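Local coordinates for protein X-PRO dipeptidase (Streptococcus pyogenes M1 GAS, PDB 3O5V) that probably splits dipeptides that end in proline as a manganese-dependent M24B-family prolidase, of which this chain is the N-terminal creatinase/prolidase domain, at residues Ala20-Pro25 / Leu45-Asp50; Tyr30-Phe35 / Gln67-Pro72; Ala52-Val57 / Pro72-Val77. All blocks are in the same frame, centred on the assembly; numbering follows the deposited sequence. Where two conformers were deposited one is given.

Contact 1. Residues Ala20-Pro25 / Leu45-Asp50; sequences AIFSDP and LFVYHD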
ATOM      1  N   ALA A  20       6.525  -1.961   2.264  1.00 25.70           N
ATOM      2  CA  ALA A  20       5.549  -3.009   1.952  1.00 25.62           C
ATOM      3  C   ALA A  20       4.361  -2.350   1.263  1.00 25.07           C
ATOM      4  O   ALA A  20       3.912  -1.274   1.690  1.00 25.65           O
ATOM      5  CB  ALA A  20       5.095  -3.735   3.215  1.00 25.15           C
ATOM      6  N   ILE A  21       3.863  -2.977   0.200  1.00 24.15           N
ATOM      7  CA  ILE A  21       2.698  -2.460  -0.517  1.00 23.57           C
ATOM      8  C   ILE A  21       1.576  -3.467  -0.448  1.00 23.66           C
ATOM      9  O   ILE A  21       1.657  -4.542  -1.055  1.00 24.26           O
ATOM     10  CB  ILE A  21       3.004  -2.114  -2.020  1.00 23.49           C
ATOM     11  CG1 ILE A  21       4.246  -1.224  -2.138  1.00 23.80           C
ATOM     12  CG2 ILE A  21       1.776  -1.500  -2.689  1.00 24.04           C
ATOM     13  CD1 ILE A  21       4.575  -0.783  -3.579  1.00 24.55           C
ATOM     14  N   PHE A  22       0.532  -3.148   0.312  1.00 22.36           N
ATOM     15  CA  PHE A  22      -0.610  -4.056   0.386  1.00 22.99           C
ATOM     16  C   PHE A  22      -1.661  -3.684  -0.652  1.00 22.76           C
ATOM     17  O   PHE A  22      -1.858  -2.498  -0.917  1.00 23.35           O
ATOM     18  CB  PHE A  22      -1.184  -4.077   1.803  1.00 22.60           C
ATOM     19  CG  PHE A  22      -0.196  -4.550   2.836  1.00 22.19           C
ATOM     20  CD1 PHE A  22      -0.076  -5.907   3.136  1.00 23.37           C
ATOM     21  CD2 PHE A  22       0.639  -3.640   3.488  1.00 23.66           C
ATOM     22  CE1 PHE A  22       0.854  -6.352   4.096  1.00 23.12           C
ATOM     23  CE2 PHE A  22       1.566  -4.066   4.448  1.00 24.80           C
ATOM     24  CZ  PHE A  22       1.676  -5.432   4.743  1.00 23.62           C
ATOM     25  N   SER A  23      -2.299  -4.688  -1.265  1.00 22.62           N
ATOM     26  CA  SER A  23      -3.330  -4.433  -2.289  1.00 23.00           C
ATOM     27  C   SER A  23      -4.656  -5.158  -2.025  1.00 23.54           C
ATOM     28  O   SER A  23      -5.699  -4.759  -2.561  1.00 23.61           O
ATOM     29  CB  SER A  23      -2.812  -4.772  -3.696  1.00 23.50           C
ATOM     30  OG  SER A  23      -2.348  -6.114  -3.722  1.00 23.34           O
ATOM     31  N   ASP A  24      -4.619  -6.238  -1.232  1.00 23.47           N
ATOM     32  CA  ASP A  24      -5.785  -7.087  -1.045  1.00 24.04           C
ATOM     33  C   ASP A  24      -6.692  -6.365  -0.058  1.00 24.17           C
ATOM     34  O   ASP A  24      -6.247  -6.067   1.066  1.00 23.41           O
ATOM     35  CB  ASP A  24      -5.339  -8.456  -0.484  1.00 24.32           C
ATOM     36  CG  ASP A  24      -6.474  -9.490  -0.408  1.00 26.54           C
ATOM     37  OD1 ASP A  24      -7.658  -9.138  -0.199  1.00 26.68           O
ATOM     38  OD2 ASP A  24      -6.156 -10.689  -0.538  1.00 30.16           O
ATOM     39  N   PRO A  25      -7.952  -6.071  -0.457  1.00 23.85           N
ATOM     40  CA  PRO A  25      -8.882  -5.416   0.483  1.00 23.77           C
ATOM     41  C   PRO A  25      -9.005  -6.139   1.833  1.00 23.50           C
ATOM     42  O   PRO A  25      -9.191  -5.489   2.881  1.00 23.33           O
ATOM     43  CB  PRO A  25     -10.215  -5.483  -0.256  1.00 24.24           C
ATOM     44  CG  PRO A  25      -9.831  -5.426  -1.708  1.00 25.33           C
ATOM     45  CD  PRO A  25      -8.555  -6.235  -1.793  1.00 24.42           C
ATOM     46  N   LEU A  45      -2.151   0.155   0.155  1.00 23.05           N
ATOM     47  CA  LEU A  45      -1.613   0.638   1.427  1.00 22.65           C
ATOM     48  C   LEU A  45      -0.084   0.577   1.406  1.00 22.83           C
ATOM     49  O   LEU A  45       0.501  -0.494   1.281  1.00 23.03           O
ATOM     50  CB  LEU A  45      -2.165  -0.175   2.616  1.00 22.80           C
ATOM     51  CG  LEU A  45      -1.607   0.205   3.994  1.00 23.21           C
ATOM     52  CD1 LEU A  45      -2.036   1.626   4.407  1.00 21.72           C
ATOM     53  CD2 LEU A  45      -2.032  -0.771   5.063  1.00 21.87           C
ATOM     54  N   PHE A  46       0.550   1.739   1.522  1.00 22.02           N
ATOM     55  CA  PHE A  46       2.016   1.846   1.475  1.00 23.25           C
ATOM     56  C   PHE A  46       2.554   1.935   2.892  1.00 23.31           C
ATOM     57  O   PHE A  46       2.332   2.943   3.587  1.00 24.83           O
ATOM     58  CB  PHE A  46       2.423   3.095   0.681  1.00 22.59           C
ATOM     59  CG  PHE A  46       2.034   3.044  -0.772  1.00 23.69           C
ATOM     60  CD1 PHE A  46       2.836   2.364  -1.699  1.00 24.45           C
ATOM     61  CD2 PHE A  46       0.855   3.641  -1.212  1.00 25.94           C
ATOM     62  CE1 PHE A  46       2.473   2.299  -3.046  1.00 24.13           C
ATOM     63  CE2 PHE A  46       0.485   3.594  -2.561  1.00 25.50           C
ATOM     64  CZ  PHE A  46       1.290   2.920  -3.479  1.00 25.44           C
ATOM     65  N   VAL A  47       3.239   0.884   3.332  1.00 22.74           N
ATOM     66  CA  VAL A  47       3.837   0.875   4.674  1.00 22.98           C
ATOM     67  C   VAL A  47       5.364   0.978   4.577  1.00 23.54           C
ATOM     68  O   VAL A  47       6.068  -0.014   4.349  1.00 22.98           O
ATOM     69  CB  VAL A  47       3.404  -0.376   5.496  1.00 22.72           C
ATOM     70  CG1 VAL A  47       3.942  -0.304   6.917  1.00 22.23           C
ATOM     71  CG2 VAL A  47       1.881  -0.513   5.495  1.00 21.73           C
ATOM     72  N   TYR A  48       5.857   2.203   4.721  1.00 24.23           N
ATOM     73  CA  TYR A  48       7.296   2.487   4.765  1.00 25.50           C
ATOM     74  C   TYR A  48       7.896   1.930   6.038  1.00 26.25           C
ATOM     75  O   TYR A  48       7.216   1.902   7.068  1.00 26.63           O
ATOM     76  CB  TYR A  48       7.512   3.994   4.754  1.00 25.43           C
ATOM     77  CG  TYR A  48       7.179   4.625   3.428  1.00 25.19           C
ATOM     78  CD1 TYR A  48       5.928   5.195   3.202  1.00 25.74           C
ATOM     79  CD2 TYR A  48       8.117   4.631   2.385  1.00 25.46           C
ATOM     80  CE1 TYR A  48       5.618   5.774   1.966  1.00 27.06           C
ATOM     81  CE2 TYR A  48       7.818   5.201   1.155  1.00 26.05           C
ATOM     82  CZ  TYR A  48       6.576   5.775   0.957  1.00 26.65           C
ATOM     83  OH  TYR A  48       6.276   6.341  -0.263  1.00 28.84           O
ATOM     84  N   HIS A  49       9.155   1.487   5.989  1.00 26.99           N
ATOM     85  CA  HIS A  49       9.786   0.959   7.211  1.00 28.99           C
ATOM     86  C   HIS A  49       9.969   2.069   8.265  1.00 29.89           C
ATOM     87  O   HIS A  49       9.990   1.794   9.465  1.00 30.26           O
ATOM     88  CB  HIS A  49      11.093   0.204   6.911  1.00 29.10           C
ATOM     89  CG  HIS A  49      12.297   1.083   6.756  1.00 29.73           C
ATOM     90  ND1 HIS A  49      12.478   1.925   5.678  1.00 32.57           N
ATOM     91  CD2 HIS A  49      13.397   1.230   7.534  1.00 30.55           C
ATOM     92  CE1 HIS A  49      13.632   2.561   5.805  1.00 31.94           C
ATOM     93  NE2 HIS A  49      14.206   2.160   6.925  1.00 32.28           N
ATOM     94  N   ASP A  50      10.027   3.324   7.819  1.00 31.36           N
ATOM     95  CA  ASP A  50      10.321   4.446   8.723  1.00 32.99           C
ATOM     96  C   ASP A  50       9.279   5.570   8.722  1.00 33.33           C
ATOM     97  O   ASP A  50       8.907   6.077   9.788  1.00 35.38           O
ATOM     98  CB  ASP A  50      11.719   5.010   8.443  1.00 33.58           C
ATOM     99  CG  ASP A  50      11.949   5.327   6.968  1.00 35.16           C
ATOM    100  OD1 ASP A  50      11.097   4.985   6.096  1.00 38.08           O
ATOM    101  OD2 ASP A  50      13.004   5.906   6.670  1.00 38.64           O
TER

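Contact 2. Residues Tyr30-Phe35 / Gln67-Pro72; sequences YLTGFF and QAISFP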
ATOM      1  N   TYR A  30      -7.755  -6.075   7.617  1.00 23.07           N
ATOM      2  CA  TYR A  30      -7.069  -6.726   8.736  1.00 23.99           C
ATOM      3  C   TYR A  30      -6.130  -5.740   9.435  1.00 24.50           C
ATOM      4  O   TYR A  30      -6.127  -5.630  10.668  1.00 24.32           O
ATOM      5  CB  TYR A  30      -6.294  -7.941   8.234  1.00 25.18           C
ATOM      6  CG  TYR A  30      -5.747  -8.842   9.330  1.00 28.17           C
ATOM      7  CD1 TYR A  30      -6.305 -10.103   9.554  1.00 33.48           C
ATOM      8  CD2 TYR A  30      -4.664  -8.449  10.115  1.00 33.07           C
ATOM      9  CE1 TYR A  30      -5.790 -10.951  10.551  1.00 34.69           C
ATOM     10  CE2 TYR A  30      -4.152  -9.281  11.128  1.00 34.37           C
ATOM     11  CZ  TYR A  30      -4.725 -10.523  11.337  1.00 35.86           C
ATOM     12  OH  TYR A  30      -4.219 -11.357  12.325  1.00 38.00           O
ATOM     13  N   LEU A  31      -5.380  -4.981   8.637  1.00 23.91           N
ATOM     14  CA  LEU A  31      -4.392  -4.040   9.154  1.00 24.54           C
ATOM     15  C   LEU A  31      -4.951  -2.733   9.674  1.00 24.48           C
ATOM     16  O   LEU A  31      -4.398  -2.199  10.629  1.00 25.58           O
ATOM     17  CB  LEU A  31      -3.303  -3.737   8.115  1.00 24.22           C
ATOM     18  CG  LEU A  31      -2.446  -4.943   7.730  1.00 24.37           C
ATOM     19  CD1 LEU A  31      -1.512  -4.594   6.542  1.00 24.12           C
ATOM     20  CD2 LEU A  31      -1.693  -5.490   8.941  1.00 26.80           C
ATOM     21  N   THR A  32      -6.038  -2.232   9.078  1.00 24.22           N
ATOM     22  CA  THR A  32      -6.488  -0.856   9.355  1.00 23.93           C
ATOM     23  C   THR A  32      -7.941  -0.712   9.814  1.00 24.20           C
ATOM     24  O   THR A  32      -8.322   0.364  10.295  1.00 24.54           O
ATOM     25  CB  THR A  32      -6.345   0.044   8.103  1.00 24.07           C
ATOM     26  OG1 THR A  32      -7.332  -0.331   7.128  1.00 23.70           O
ATOM     27  CG2 THR A  32      -4.943  -0.064   7.495  1.00 25.55           C
ATOM     28  N   GLY A  33      -8.754  -1.741   9.603  1.00 22.63           N
ATOM     29  CA  GLY A  33     -10.180  -1.685   9.928  1.00 23.29           C
ATOM     30  C   GLY A  33     -11.038  -0.952   8.901  1.00 23.38           C
ATOM     31  O   GLY A  33     -12.243  -0.759   9.117  1.00 23.67           O
ATOM     32  N   PHE A  34     -10.426  -0.551   7.786  1.00 22.85           N
ATOM     33  CA  PHE A  34     -11.158   0.016   6.636  1.00 23.18           C
ATOM     34  C   PHE A  34     -11.346  -1.063   5.563  1.00 23.75           C
ATOM     35  O   PHE A  34     -10.368  -1.639   5.093  1.00 23.00           O
ATOM     36  CB  PHE A  34     -10.377   1.204   6.047  1.00 22.78           C
ATOM     37  CG  PHE A  34     -10.875   1.674   4.702  1.00 24.23           C
ATOM     38  CD1 PHE A  34     -12.114   2.298   4.581  1.00 24.35           C
ATOM     39  CD2 PHE A  34     -10.099   1.496   3.560  1.00 23.48           C
ATOM     40  CE1 PHE A  34     -12.578   2.751   3.340  1.00 25.70           C
ATOM     41  CE2 PHE A  34     -10.558   1.939   2.313  1.00 26.65           C
ATOM     42  CZ  PHE A  34     -11.802   2.563   2.206  1.00 25.04           C
ATOM     43  N   PHE A  35     -12.589  -1.317   5.171  1.00 24.94           N
ATOM     44  CA  PHE A  35     -12.844  -2.295   4.112  1.00 27.21           C
ATOM     45  C   PHE A  35     -13.351  -1.612   2.845  1.00 27.95           C
ATOM     46  O   PHE A  35     -14.289  -0.825   2.891  1.00 28.15           O
ATOM     47  CB  PHE A  35     -13.829  -3.373   4.578  1.00 27.81           C
ATOM     48  CG  PHE A  35     -14.091  -4.432   3.547  1.00 30.27           C
ATOM     49  CD1 PHE A  35     -13.101  -5.353   3.211  1.00 31.29           C
ATOM     50  CD2 PHE A  35     -15.312  -4.476   2.883  1.00 34.78           C
ATOM     51  CE1 PHE A  35     -13.331  -6.331   2.242  1.00 34.90           C
ATOM     52  CE2 PHE A  35     -15.560  -5.441   1.908  1.00 36.54           C
ATOM     53  CZ  PHE A  35     -14.565  -6.377   1.587  1.00 36.66           C
ATOM     54  N   GLN A  67     -12.618   8.309   8.244  1.00 32.05           N
ATOM     55  CA  GLN A  67     -13.360   8.098   9.489  0.50 32.33           C
ATOM     56  C   GLN A  67     -12.694   7.061  10.395  1.00 32.41           C
ATOM     57  O   GLN A  67     -12.817   7.129  11.622  1.00 32.42           O
ATOM     58  CB  GLN A  67     -14.804   7.672   9.194  0.50 32.94           C
ATOM     59  CG  GLN A  67     -15.713   8.802   8.717  0.50 33.97           C
ATOM     60  CD  GLN A  67     -15.842   9.921   9.736  0.50 35.74           C
ATOM     61  OE1 GLN A  67     -15.819   9.689  10.949  0.50 36.59           O
ATOM     62  NE2 GLN A  67     -15.981  11.143   9.247  0.50 36.49           N
ATOM     63  N   ALA A  68     -11.995   6.098   9.783  1.00 31.37           N
ATOM     64  CA  ALA A  68     -11.342   5.010  10.504  1.00 30.08           C
ATOM     65  C   ALA A  68      -9.811   5.144  10.583  1.00 29.47           C
ATOM     66  O   ALA A  68      -9.180   4.569  11.480  1.00 29.17           O
ATOM     67  CB  ALA A  68     -11.709   3.666   9.862  1.00 30.27           C
ATOM     68  N   ILE A  69      -9.233   5.890   9.641  1.00 28.29           N
ATOM     69  CA  ILE A  69      -7.779   5.983   9.457  0.50 28.59           C
ATOM     70  C   ILE A  69      -7.297   7.389   9.823  1.00 28.56           C
ATOM     71  O   ILE A  69      -7.806   8.362   9.256  1.00 28.61           O
ATOM     72  CB  ILE A  69      -7.399   5.729   7.964  0.50 28.18           C
ATOM     73  CG1 ILE A  69      -7.930   4.378   7.474  0.50 28.33           C
ATOM     74  CG2 ILE A  69      -5.895   5.823   7.752  0.50 28.00           C
ATOM     75  CD1 ILE A  69      -7.634   3.245   8.408  0.50 28.14           C
ATOM     76  N   SER A  70      -6.310   7.491  10.722  1.00 28.83           N
ATOM     77  CA  SER A  70      -5.746   8.790  11.127  0.50 29.28           C
ATOM     78  C   SER A  70      -4.450   9.160  10.392  1.00 29.24           C
ATOM     79  O   SER A  70      -4.046  10.331  10.384  1.00 29.82           O
ATOM     80  CB  SER A  70      -5.540   8.866  12.648  0.50 29.51           C
ATOM     81  OG  SER A  70      -4.522   7.984  13.086  0.50 29.61           O
ATOM     82  N   PHE A  71      -3.792   8.167   9.785  1.00 28.41           N
ATOM     83  CA  PHE A  71      -2.604   8.447   8.968  1.00 27.98           C
ATOM     84  C   PHE A  71      -2.994   8.947   7.558  1.00 27.49           C
ATOM     85  O   PHE A  71      -4.179   8.946   7.218  1.00 27.30           O
ATOM     86  CB  PHE A  71      -1.641   7.253   8.915  1.00 27.46           C
ATOM     87  CG  PHE A  71      -2.228   5.972   8.360  1.00 26.48           C
ATOM     88  CD1 PHE A  71      -2.325   5.764   6.989  1.00 27.48           C
ATOM     89  CD2 PHE A  71      -2.595   4.930   9.230  1.00 26.63           C
ATOM     90  CE1 PHE A  71      -2.820   4.551   6.479  1.00 27.69           C
ATOM     91  CE2 PHE A  71      -3.086   3.718   8.735  1.00 27.38           C
ATOM     92  CZ  PHE A  71      -3.202   3.529   7.356  1.00 27.61           C
ATOM     93  N   PRO A  72      -2.006   9.393   6.746  1.00 27.54           N
ATOM     94  CA  PRO A  72      -2.366  10.031   5.470  1.00 27.42           C
ATOM     95  C   PRO A  72      -3.206   9.159   4.515  1.00 27.46           C
ATOM     96  O   PRO A  72      -2.895   7.976   4.282  1.00 26.39           O
ATOM     97  CB  PRO A  72      -1.009  10.352   4.840  1.00 27.70           C
ATOM     98  CG  PRO A  72      -0.090  10.524   6.000  1.00 28.46           C
ATOM     99  CD  PRO A  72      -0.578   9.582   7.076  1.00 27.53           C
TER
HETATM  100  O   HOH W   1      -7.016   2.285  11.601  1.00 30.87           O

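Contact 3. Residues Ala52-Val57 / Pro72-Val77; sequences APVLFV and PVFGYV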
ATOM      1  N   ALA A  52       5.519   7.674   7.851  1.00 27.74           N
ATOM      2  CA  ALA A  52       4.099   7.388   8.084  1.00 26.60           C
ATOM      3  C   ALA A  52       3.580   6.478   6.966  1.00 25.74           C
ATOM      4  O   ALA A  52       4.016   6.599   5.823  1.00 25.77           O
ATOM      5  CB  ALA A  52       3.283   8.669   8.118  1.00 26.43           C
ATOM      6  N   PRO A  53       2.658   5.564   7.293  1.00 25.62           N
ATOM      7  CA  PRO A  53       2.047   4.803   6.205  1.00 25.17           C
ATOM      8  C   PRO A  53       1.091   5.698   5.407  1.00 24.69           C
ATOM      9  O   PRO A  53       0.691   6.772   5.894  1.00 24.98           O
ATOM     10  CB  PRO A  53       1.291   3.699   6.940  1.00 25.29           C
ATOM     11  CG  PRO A  53       0.928   4.331   8.272  1.00 26.38           C
ATOM     12  CD  PRO A  53       2.063   5.248   8.612  1.00 25.39           C
ATOM     13  N   VAL A  54       0.777   5.291   4.182  1.00 23.32           N
ATOM     14  CA  VAL A  54      -0.097   6.071   3.310  1.00 23.58           C
ATOM     15  C   VAL A  54      -1.138   5.168   2.667  1.00 23.47           C
ATOM     16  O   VAL A  54      -0.789   4.173   2.006  1.00 23.35           O
ATOM     17  CB  VAL A  54       0.689   6.795   2.193  1.00 23.71           C
ATOM     18  CG1 VAL A  54      -0.266   7.611   1.305  1.00 25.20           C
ATOM     19  CG2 VAL A  54       1.760   7.705   2.785  1.00 24.68           C
ATOM     20  N   LEU A  55      -2.414   5.521   2.841  1.00 22.55           N
ATOM     21  CA  LEU A  55      -3.476   4.819   2.141  1.00 22.45           C
ATOM     22  C   LEU A  55      -3.832   5.562   0.857  1.00 22.84           C
ATOM     23  O   LEU A  55      -4.092   6.770   0.889  1.00 22.98           O
ATOM     24  CB  LEU A  55      -4.729   4.641   3.016  1.00 22.00           C
ATOM     25  CG  LEU A  55      -5.835   3.816   2.331  1.00 22.83           C
ATOM     26  CD1 LEU A  55      -5.438   2.353   2.178  1.00 24.39           C
ATOM     27  CD2 LEU A  55      -7.139   3.933   3.091  1.00 24.08           C
ATOM     28  N   PHE A  56      -3.848   4.828  -0.251  1.00 22.17           N
ATOM     29  CA  PHE A  56      -4.219   5.372  -1.570  1.00 23.18           C
ATOM     30  C   PHE A  56      -5.521   4.727  -2.050  1.00 22.99           C
ATOM     31  O   PHE A  56      -5.590   3.497  -2.174  1.00 23.04           O
ATOM     32  CB  PHE A  56      -3.092   5.103  -2.592  1.00 22.87           C
ATOM     33  CG  PHE A  56      -3.366   5.692  -3.955  1.00 25.02           C
ATOM     34  CD1 PHE A  56      -3.169   7.050  -4.187  1.00 26.67           C
ATOM     35  CD2 PHE A  56      -3.829   4.891  -5.000  1.00 27.48           C
ATOM     36  CE1 PHE A  56      -3.452   7.628  -5.452  1.00 26.97           C
ATOM     37  CE2 PHE A  56      -4.099   5.446  -6.270  1.00 28.24           C
ATOM     38  CZ  PHE A  56      -3.913   6.823  -6.485  1.00 27.50           C
ATOM     39  N   VAL A  57      -6.545   5.546  -2.319  1.00 23.07           N
ATOM     40  CA  VAL A  57      -7.885   5.055  -2.660  1.00 23.31           C
ATOM     41  C   VAL A  57      -8.538   5.860  -3.801  1.00 23.64           C
ATOM     42  O   VAL A  57      -8.108   6.969  -4.099  1.00 24.16           O
ATOM     43  CB  VAL A  57      -8.847   5.102  -1.406  1.00 23.31           C
ATOM     44  CG1 VAL A  57      -8.437   4.062  -0.358  1.00 24.37           C
ATOM     45  CG2 VAL A  57      -8.883   6.511  -0.774  1.00 23.38           C
ATOM     46  N   PRO A  72      -2.006   9.393   6.746  1.00 27.54           N
ATOM     47  CA  PRO A  72      -2.366  10.031   5.470  1.00 27.42           C
ATOM     48  C   PRO A  72      -3.206   9.159   4.515  1.00 27.46           C
ATOM     49  O   PRO A  72      -2.895   7.976   4.282  1.00 26.39           O
ATOM     50  CB  PRO A  72      -1.009  10.352   4.840  1.00 27.70           C
ATOM     51  CG  PRO A  72      -0.090  10.524   6.000  1.00 28.46           C
ATOM     52  CD  PRO A  72      -0.578   9.582   7.076  1.00 27.53           C
ATOM     53  N   VAL A  73      -4.268   9.761   3.984  1.00 26.69           N
ATOM     54  CA  VAL A  73      -5.129   9.130   2.987  1.00 26.18           C
ATOM     55  C   VAL A  73      -5.174  10.070   1.796  1.00 26.82           C
ATOM     56  O   VAL A  73      -5.437  11.261   1.969  1.00 26.07           O
ATOM     57  CB  VAL A  73      -6.556   8.903   3.549  1.00 26.11           C
ATOM     58  CG1 VAL A  73      -7.508   8.341   2.469  1.00 26.61           C
ATOM     59  CG2 VAL A  73      -6.503   7.925   4.728  1.00 25.44           C
ATOM     60  N   PHE A  74      -4.886   9.547   0.604  1.00 26.45           N
ATOM     61  CA  PHE A  74      -4.997  10.321  -0.631  1.00 27.17           C
ATOM     62  C   PHE A  74      -5.937   9.632  -1.602  1.00 27.44           C
ATOM     63  O   PHE A  74      -5.898   8.401  -1.752  1.00 26.60           O
ATOM     64  CB  PHE A  74      -3.631  10.470  -1.311  1.00 27.15           C
ATOM     65  CG  PHE A  74      -2.622  11.251  -0.499  1.00 28.52           C
ATOM     66  CD1 PHE A  74      -2.695  12.645  -0.423  1.00 29.46           C
ATOM     67  CD2 PHE A  74      -1.610  10.592   0.182  1.00 28.03           C
ATOM     68  CE1 PHE A  74      -1.759  13.368   0.329  1.00 30.95           C
ATOM     69  CE2 PHE A  74      -0.668  11.293   0.943  1.00 30.75           C
ATOM     70  CZ  PHE A  74      -0.739  12.687   1.017  1.00 30.40           C
ATOM     71  N   GLY A  75      -6.746  10.433  -2.290  1.00 27.83           N
ATOM     72  CA  GLY A  75      -7.593   9.939  -3.360  1.00 28.70           C
ATOM     73  C   GLY A  75      -7.147  10.381  -4.745  1.00 29.47           C
ATOM     74  O   GLY A  75      -6.302  11.280  -4.895  1.00 29.96           O
ATOM     75  N   TYR A  76      -7.707   9.719  -5.747  1.00 29.47           N
ATOM     76  CA  TYR A  76      -7.578  10.133  -7.142  1.00 30.28           C
ATOM     77  C   TYR A  76      -8.952  10.106  -7.795  1.00 30.73           C
ATOM     78  O   TYR A  76      -9.738   9.180  -7.573  1.00 29.89           O
ATOM     79  CB  TYR A  76      -6.573   9.270  -7.923  1.00 29.81           C
ATOM     80  CG  TYR A  76      -7.072   7.913  -8.394  1.00 30.23           C
ATOM     81  CD1 TYR A  76      -7.376   7.689  -9.738  1.00 29.13           C
ATOM     82  CD2 TYR A  76      -7.225   6.854  -7.499  1.00 28.71           C
ATOM     83  CE1 TYR A  76      -7.832   6.451 -10.176  1.00 29.91           C
ATOM     84  CE2 TYR A  76      -7.661   5.613  -7.923  1.00 28.99           C
ATOM     85  CZ  TYR A  76      -7.965   5.414  -9.264  1.00 29.12           C
ATOM     86  OH  TYR A  76      -8.407   4.187  -9.690  1.00 28.18           O
ATOM     87  N   VAL A  77      -9.242  11.149  -8.571  1.00 31.68           N
ATOM     88  CA  VAL A  77     -10.474  11.192  -9.360  1.00 32.96           C
ATOM     89  C   VAL A  77     -10.282  10.466 -10.701  1.00 34.01           C
ATOM     90  O   VAL A  77      -9.152  10.245 -11.137  1.00 33.88           O
ATOM     91  CB  VAL A  77     -10.983  12.637  -9.569  1.00 33.00           C
ATOM     92  CG1 VAL A  77     -11.330  13.273  -8.231  1.00 33.18           C
ATOM     93  CG2 VAL A  77      -9.952  13.474 -10.329  1.00 33.11           C
TER

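Contact 1. Residues Ala20-Pro25 / Leu45-Asp50
Phe22 and Val47 meet on one face of an antiparallel strand pair, diagonal neighbours rather than direct partners. The Phe22 ring, with CG anti to the carbonyl carbon (chi1 -61°), leans back along its own strand, and its edge atom CE2 comes within 3.7 Å of Val47 CG2. Ala20 and Leu45 share this face; Phe22 CB sits 4.1 Å from Leu45 CB. On the other face the Ile21 and Phe46 side chains rise together in the same direction. Ile21 carries CG1 beside its backbone N (chi1 -51°), and its CD1 reaches 3.8 Å from Phe46 CE1, oblique to the ring.

Beneath them, Ala20 pairs with Val47 and Phe22 with Leu45, each as a hydrogen-bonded pair with two bonds; Ile21 and Phe46 form the non-hydrogen-bonded pair between. Val47 N to Ala20 O, at 2.8 Å, is nearly straight. Helices 3-14 and 25-32 cover the Phe22 face, through Ile8 and Ile28 among others. Past the strand, Asp24 OD1 accepts from Val26 N, capping the start of helix 25-32. All six touching residues are buried: four backbone bonds join the two strands, while Ile21 and Phe46 bond outward to Tyr99 and Val54 on the neighbouring strands, so the pair is built into the middle of the sheet.

Contact 2. Residues Tyr30-Phe35 / Gln67-Pro72
Thr32 and Ala68 meet through a shared water: water 1 gives one hydrogen to Thr32 O (2.7 Å) and the other to Ala68 O (3.1 Å), joining two backbone carbonyls that could not bond to each other. Beside this bridge Ile69 CD1 approaches Thr32 CB. Their 3.5 Å separation is shorter than carbon atoms usually keep, but it is doubtful, because Ile69 was modelled in two conformers and this describes one of them. In that conformer the side chain starts with CG1 beside the backbone N (chi1 -56°), and its tip, more than its base, makes the approach; the same CD1 lies 4.2 Å from Phe34 CB.

The contact sets the C-terminal end of helix 25-32 against the turn that leads out of helix 62-68 toward strand 73-76, both on the same side of the sheet.

The Thr32 side chain divides its work between two branches. OG1 accepts from Phe34 N at 3.2 Å, forming an ST turn as the chain leaves helix 25-32, and is also bonded to Ile28 O one turn back in that helix. Gly33 adopts positive phi (79°) at this exit. The other branch, CG2, meets the edge of the Phe71 ring in its plane, 4.0 Å from CZ. In the modelled conformer Ile69 CG2 sits over one face of that ring, possibly as a CH-pi contact. Phe71 also packs on Leu45 of strand 44-48 and Leu5 of helix 3-14, while Phe34 turns its ring to Leu55 and Val57 of strand 54-58.

Contact 3. Residues Ala52-Val57 / Pro72-Val77
Phe56 and Tyr76 set their rings almost parallel, with planes at 9°, but offset until little of one ring lies over the other: the centroids stand 5.3 Å from each other. The touch is at the near corner, where Phe56 CZ comes to 3.5 Å from Tyr76 CD2, oblique to both rings. Phe56 holds CG anti to its backbone N, which sends the ring forward along the strand to Tyr76, two positions beyond its partner Phe74. Phe74 O also lies obliquely by the Phe56 ring, and Val57 O by that of Tyr76. The Phe74 ring is met at its edge, in its plane, by Val54 CG1, 3.5 Å from CD2.

These aromatic residues belong to the face covered by helix 82-89, where Phe56 packs on Ile86 and Phe74 on Val89. The hydroxyl of Tyr76 bonds to Gln42 N.

Strands 54-58 and 73-76 run parallel, with short segments at 20°, and are joined by helix 62-68 in a beta-alpha-beta unit. That helix packs over the opposite face of the sheet: Ala65 touches both Leu55 and Val73, and Val62 touches Val57. Across this face Val57 CG2 is 4.0 Å from Val73 CG1, and Leu55 CB approaches Val73 CG2.

Between the faces, backbone bonds cross back and forth. Leu55 N donates to Pro72 O at 2.9 Å, Phe74 N to Leu55 O, and Val57 N to Phe74 O, all close to straight. The last, Tyr76 N to Val57 O, is longer and bent (3.2 Å, 138°). At the start of the pairing, the Pro72 ring brings CD to 3.3 Å from Pro53 O, a buried carbonyl with no hydrogen-bonding partner in the model.

Overall arrangement
The three contacts lie 11 to 12 Å apart, centre to centre, within one creatinase/prolidase N-terminal domain. Contacts 1 and 3 belong to the same mixed sheet: strands 44-48 and 54-58 are neighbours in it, and Phe46 N probably bonds to Val54 O at 2.8 Å, so the pairing runs from 19-22 out to the edge strand 73-76. Contact 3 follows contact 1 along the chain, whereas contact 2 interleaves with both and shares Pro72 with contact 3. It brings together helices 25-32 and 62-68 on one side of the sheet, where the loop after helix 62-68 packs on the strands, Phe71 CE1 lying 3.8 Å from Leu55 N. Together they build much of this domain's core; the peptidase M24 part belongs to the rest of the full-length protein.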